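Local coordinates for aspergillopepsin II heavy chain (Aspergillus niger var. macrosporus, PDB 1Y43), which forms the heavy chain of a peptidase G1 family endopeptidase, a two-chain fungal acid protease that cleaves peptide bonds, probably with a glutamic acid in catalysis, at residues Ala120-Ala132 with Leu158-Tyr172. Residues are numbered along the deposited sequence; the frame is centred on the assembly and turned at random.
Sequences AFADFGSVTFTNA and LTETSVSGDSVTVTY
Tyr172 lies against the loop 122-125, one face of its ring covered by the backbone and carboxylate of Asp123. CA of Asp123 sits 3.7 Å from the centroid of the Tyr172 ring, almost on the ring normal, in a CH-pi contact, and the carboxylate stacks beside it with its plane 24° from the ring. The edge of the Tyr172 ring is met by CD2 of Phe121. The same carboxylate closes an Asx turn: Asp123 OD1 accepts from Gly125 N at 3.0 Å. Phe124 holds the less common rotamer, CG between its own N and carbonyl carbon (chi1 50°); one face of its ring takes CB of Tyr172, and the two rings meet edge-to-face with planes at 80° and the Tyr172 edge directed at Phe124. CZ of Phe124 also reaches CG1 of Val170 at 4.0 Å. Water 1 joins Phe121 O to Tyr172 OH, while water 2 donates to both Gly125 O and Tyr172 O.

Beyond the loop, strands 126-130 and 168-172 run antiparallel, with hydrogen-bonded pairs Val127-Val170 and Phe129-Val168. On the polar face, Thr128 OG1 and Thr169 OG1 lie 3.0 Å apart and share a hydrogen bond; each OG1 is anti to its carbonyl carbon, bringing the hydroxyls together across the non-hydrogen-bonded pair. Ser126 OG and Thr171 OG1 make a second hydrogen-bonded hydroxyl pair, 3.1 Å apart. Val127, Phe129, Val168 and Val170 point to the other, buried face, where Val170 touches Val109 of strand 104-114. Strand 126-130 is thus zipped to strand 168-172 of the C-terminal hairpin within an antiparallel sheet that continues, at Thr130, into a strand of the other chain, part of the concanavalin-like beta-sandwich of peptidase family G1.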
# COMPACT_ATOMS: atom_id res chain seq x y z
N ALA B 120 15.56 6.04 -3.70
CA ALA B 120 15.48 7.48 -3.46
C ALA B 120 13.99 7.78 -3.47
O ALA B 120 13.28 7.34 -4.39
CB ALA B 120 16.20 8.25 -4.55
N PHE B 121 13.53 8.48 -2.45
CA PHE B 121 12.12 8.77 -2.26
C PHE B 121 11.56 9.93 -3.08
O PHE B 121 11.99 11.07 -2.95
CB PHE B 121 11.89 9.00 -0.77
CG PHE B 121 10.49 8.79 -0.32
CD1 PHE B 121 9.75 7.68 -0.74
CD2 PHE B 121 9.91 9.68 0.56
CE1 PHE B 121 8.44 7.48 -0.27
CE2 PHE B 121 8.61 9.50 1.04
CZ PHE B 121 7.87 8.39 0.62
N ALA B 122 10.57 9.63 -3.92
CA ALA B 122 9.95 10.62 -4.79
C ALA B 122 9.00 11.60 -4.07
O ALA B 122 8.37 11.26 -3.07
CB ALA B 122 9.19 9.93 -5.91
N ASP B 123 8.93 12.83 -4.59
CA ASP B 123 7.98 13.82 -4.07
C ASP B 123 6.71 13.53 -4.87
O ASP B 123 6.62 13.85 -6.05
CB ASP B 123 8.46 15.24 -4.33
CG ASP B 123 7.49 16.29 -3.81
OD1 ASP B 123 6.33 15.96 -3.46
OD2 ASP B 123 7.88 17.47 -3.75
N PHE B 124 5.74 12.90 -4.22
CA PHE B 124 4.46 12.54 -4.84
C PHE B 124 3.35 13.54 -4.54
O PHE B 124 2.19 13.28 -4.86
CB PHE B 124 4.04 11.14 -4.36
CG PHE B 124 4.08 10.98 -2.86
CD1 PHE B 124 3.02 11.39 -2.07
CD2 PHE B 124 5.22 10.47 -2.24
CE1 PHE B 124 3.09 11.30 -0.68
CE2 PHE B 124 5.29 10.37 -0.85
CZ PHE B 124 4.23 10.78 -0.08
N GLY B 125 3.69 14.65 -3.88
CA GLY B 125 2.69 15.64 -3.52
C GLY B 125 1.90 15.12 -2.35
O GLY B 125 2.33 15.23 -1.20
N SER B 126 0.78 14.48 -2.63
CA SER B 126 -0.06 13.92 -1.59
C SER B 126 -0.81 12.72 -2.17
O SER B 126 -1.02 12.65 -3.38
CB SER B 126 -1.05 14.99 -1.12
OG SER B 126 -1.61 14.64 0.12
N VAL B 127 -1.11 11.75 -1.32
CA VAL B 127 -1.88 10.58 -1.72
C VAL B 127 -2.99 10.45 -0.69
O VAL B 127 -2.73 10.48 0.52
CB VAL B 127 -1.05 9.26 -1.71
CG1 VAL B 127 -1.96 8.06 -1.88
CG2 VAL B 127 -0.01 9.28 -2.84
N THR B 128 -4.23 10.37 -1.15
CA THR B 128 -5.35 10.19 -0.24
C THR B 128 -6.10 8.92 -0.59
O THR B 128 -6.49 8.71 -1.74
CB THR B 128 -6.37 11.37 -0.30
OG1 THR B 128 -5.74 12.59 0.10
CG2 THR B 128 -7.55 11.09 0.63
N PHE B 129 -6.22 8.03 0.39
CA PHE B 129 -6.98 6.80 0.23
C PHE B 129 -8.39 7.15 0.72
O PHE B 129 -8.55 7.62 1.85
CB PHE B 129 -6.45 5.71 1.16
CG PHE B 129 -5.09 5.17 0.79
CD1 PHE B 129 -3.93 5.73 1.32
CD2 PHE B 129 -4.98 4.06 -0.04
CE1 PHE B 129 -2.67 5.16 1.05
CE2 PHE B 129 -3.73 3.49 -0.31
CZ PHE B 129 -2.58 4.04 0.24
N THR B 130 -9.39 7.00 -0.13
CA THR B 130 -10.76 7.25 0.27
C THR B 130 -11.43 5.89 0.32
O THR B 130 -10.89 4.90 -0.19
CB THR B 130 -11.52 8.15 -0.71
OG1 THR B 130 -11.49 7.57 -2.03
CG2 THR B 130 -10.89 9.55 -0.74
N ASN B 131 -12.61 5.84 0.92
CA ASN B 131 -13.35 4.59 1.07
C ASN B 131 -12.39 3.55 1.68
O ASN B 131 -12.31 2.40 1.23
CB ASN B 131 -13.90 4.13 -0.29
CG ASN B 131 -14.97 5.06 -0.84
OD1 ASN B 131 -15.97 5.34 -0.18
ND2 ASN B 131 -14.76 5.57 -2.03
N ALA B 132 -11.62 4.01 2.66
CA ALA B 132 -10.64 3.20 3.38
C ALA B 132 -11.37 2.37 4.42
O ALA B 132 -11.76 2.89 5.47
CB ALA B 132 -9.61 4.11 4.03
N LEU B 158 10.00 13.05 6.23
CA LEU B 158 9.64 13.12 4.82
C LEU B 158 8.15 13.08 4.52
O LEU B 158 7.74 13.30 3.38
CB LEU B 158 10.36 12.02 4.03
CG LEU B 158 11.88 11.95 4.16
CD1 LEU B 158 12.40 10.73 3.42
CD2 LEU B 158 12.52 13.22 3.62
N THR B 159 7.33 12.79 5.53
CA THR B 159 5.88 12.72 5.33
C THR B 159 5.10 13.21 6.54
O THR B 159 5.62 13.24 7.67
CB THR B 159 5.38 11.26 5.04
OG1 THR B 159 5.63 10.42 6.18
CG2 THR B 159 6.06 10.66 3.82
N GLU B 160 3.85 13.58 6.29
CA GLU B 160 2.91 14.00 7.32
C GLU B 160 1.61 13.26 6.96
O GLU B 160 1.10 13.38 5.84
CB GLU B 160 2.68 15.51 7.30
CG GLU B 160 3.77 16.30 8.00
CD GLU B 160 3.63 17.80 7.81
OE1 GLU B 160 2.56 18.25 7.31
OE2 GLU B 160 4.60 18.55 8.14
N THR B 161 1.09 12.50 7.91
CA THR B 161 -0.11 11.72 7.68
C THR B 161 -1.27 12.17 8.55
O THR B 161 -1.07 12.52 9.72
CB THR B 161 0.19 10.21 7.93
OG1 THR B 161 1.14 9.75 6.96
CG2 THR B 161 -1.08 9.37 7.83
N SER B 162 -2.46 12.20 7.97
CA SER B 162 -3.67 12.57 8.70
C SER B 162 -4.76 11.56 8.32
O SER B 162 -4.78 11.05 7.19
CB SER B 162 -4.10 14.01 8.37
OG SER B 162 -4.31 14.20 6.98
N VAL B 163 -5.60 11.21 9.28
CA VAL B 163 -6.67 10.26 9.02
C VAL B 163 -8.02 10.87 9.39
O VAL B 163 -8.08 11.85 10.14
CB VAL B 163 -6.47 8.93 9.81
CG1 VAL B 163 -5.13 8.29 9.45
CG2 VAL B 163 -6.55 9.16 11.31
N SER B 164 -9.07 10.35 8.79
CA SER B 164 -10.42 10.80 9.10
C SER B 164 -11.20 9.50 9.36
O SER B 164 -10.59 8.41 9.47
CB SER B 164 -11.03 11.58 7.92
OG SER B 164 -11.40 10.73 6.85
N GLY B 165 -12.52 9.59 9.43
CA GLY B 165 -13.31 8.39 9.66
C GLY B 165 -13.35 7.44 8.48
O GLY B 165 -13.68 6.26 8.64
N ASP B 166 -13.00 7.92 7.28
CA ASP B 166 -13.03 7.06 6.10
C ASP B 166 -11.88 7.28 5.11
O ASP B 166 -11.93 6.78 3.98
CB ASP B 166 -14.38 7.18 5.39
CG ASP B 166 -14.74 8.63 5.04
OD1 ASP B 166 -13.85 9.45 4.75
OD2 ASP B 166 -15.95 8.95 5.03
N SER B 167 -10.86 8.01 5.52
CA SER B 167 -9.75 8.29 4.62
C SER B 167 -8.42 8.42 5.34
O SER B 167 -8.37 8.56 6.57
CB SER B 167 -10.02 9.57 3.82
OG SER B 167 -10.04 10.72 4.65
N VAL B 168 -7.35 8.32 4.55
CA VAL B 168 -5.99 8.44 5.04
C VAL B 168 -5.27 9.32 4.01
O VAL B 168 -5.30 9.01 2.82
CB VAL B 168 -5.28 7.06 5.08
CG1 VAL B 168 -3.85 7.21 5.60
CG2 VAL B 168 -6.07 6.09 5.95
N THR B 169 -4.64 10.40 4.45
CA THR B 169 -3.91 11.28 3.54
C THR B 169 -2.44 11.33 3.96
O THR B 169 -2.14 11.55 5.13
CB THR B 169 -4.48 12.72 3.57
OG1 THR B 169 -5.83 12.72 3.09
CG2 THR B 169 -3.64 13.65 2.71
N VAL B 170 -1.56 11.05 3.01
CA VAL B 170 -0.12 11.10 3.25
C VAL B 170 0.43 12.20 2.36
O VAL B 170 0.24 12.17 1.14
CB VAL B 170 0.60 9.76 2.87
CG1 VAL B 170 2.10 9.87 3.13
CG2 VAL B 170 -0.00 8.60 3.64
N THR B 171 1.08 13.18 2.97
CA THR B 171 1.64 14.30 2.23
C THR B 171 3.17 14.31 2.32
O THR B 171 3.75 14.04 3.38
CB THR B 171 1.13 15.63 2.79
OG1 THR B 171 -0.30 15.63 2.79
CG2 THR B 171 1.63 16.77 1.93
N TYR B 172 3.81 14.56 1.19
CA TYR B 172 5.26 14.61 1.15
C TYR B 172 5.74 15.94 1.76
O TYR B 172 5.18 17.00 1.49
CB TYR B 172 5.76 14.45 -0.29
CG TYR B 172 7.28 14.53 -0.41
CD1 TYR B 172 8.06 13.39 -0.29
CD2 TYR B 172 7.92 15.75 -0.60
CE1 TYR B 172 9.44 13.45 -0.36
CE2 TYR B 172 9.30 15.84 -0.67
CZ TYR B 172 10.06 14.67 -0.54
OH TYR B 172 11.43 14.71 -0.62
O HOH W 1 12.83 12.43 -0.61
O HOH W 2 3.94 17.75 -0.99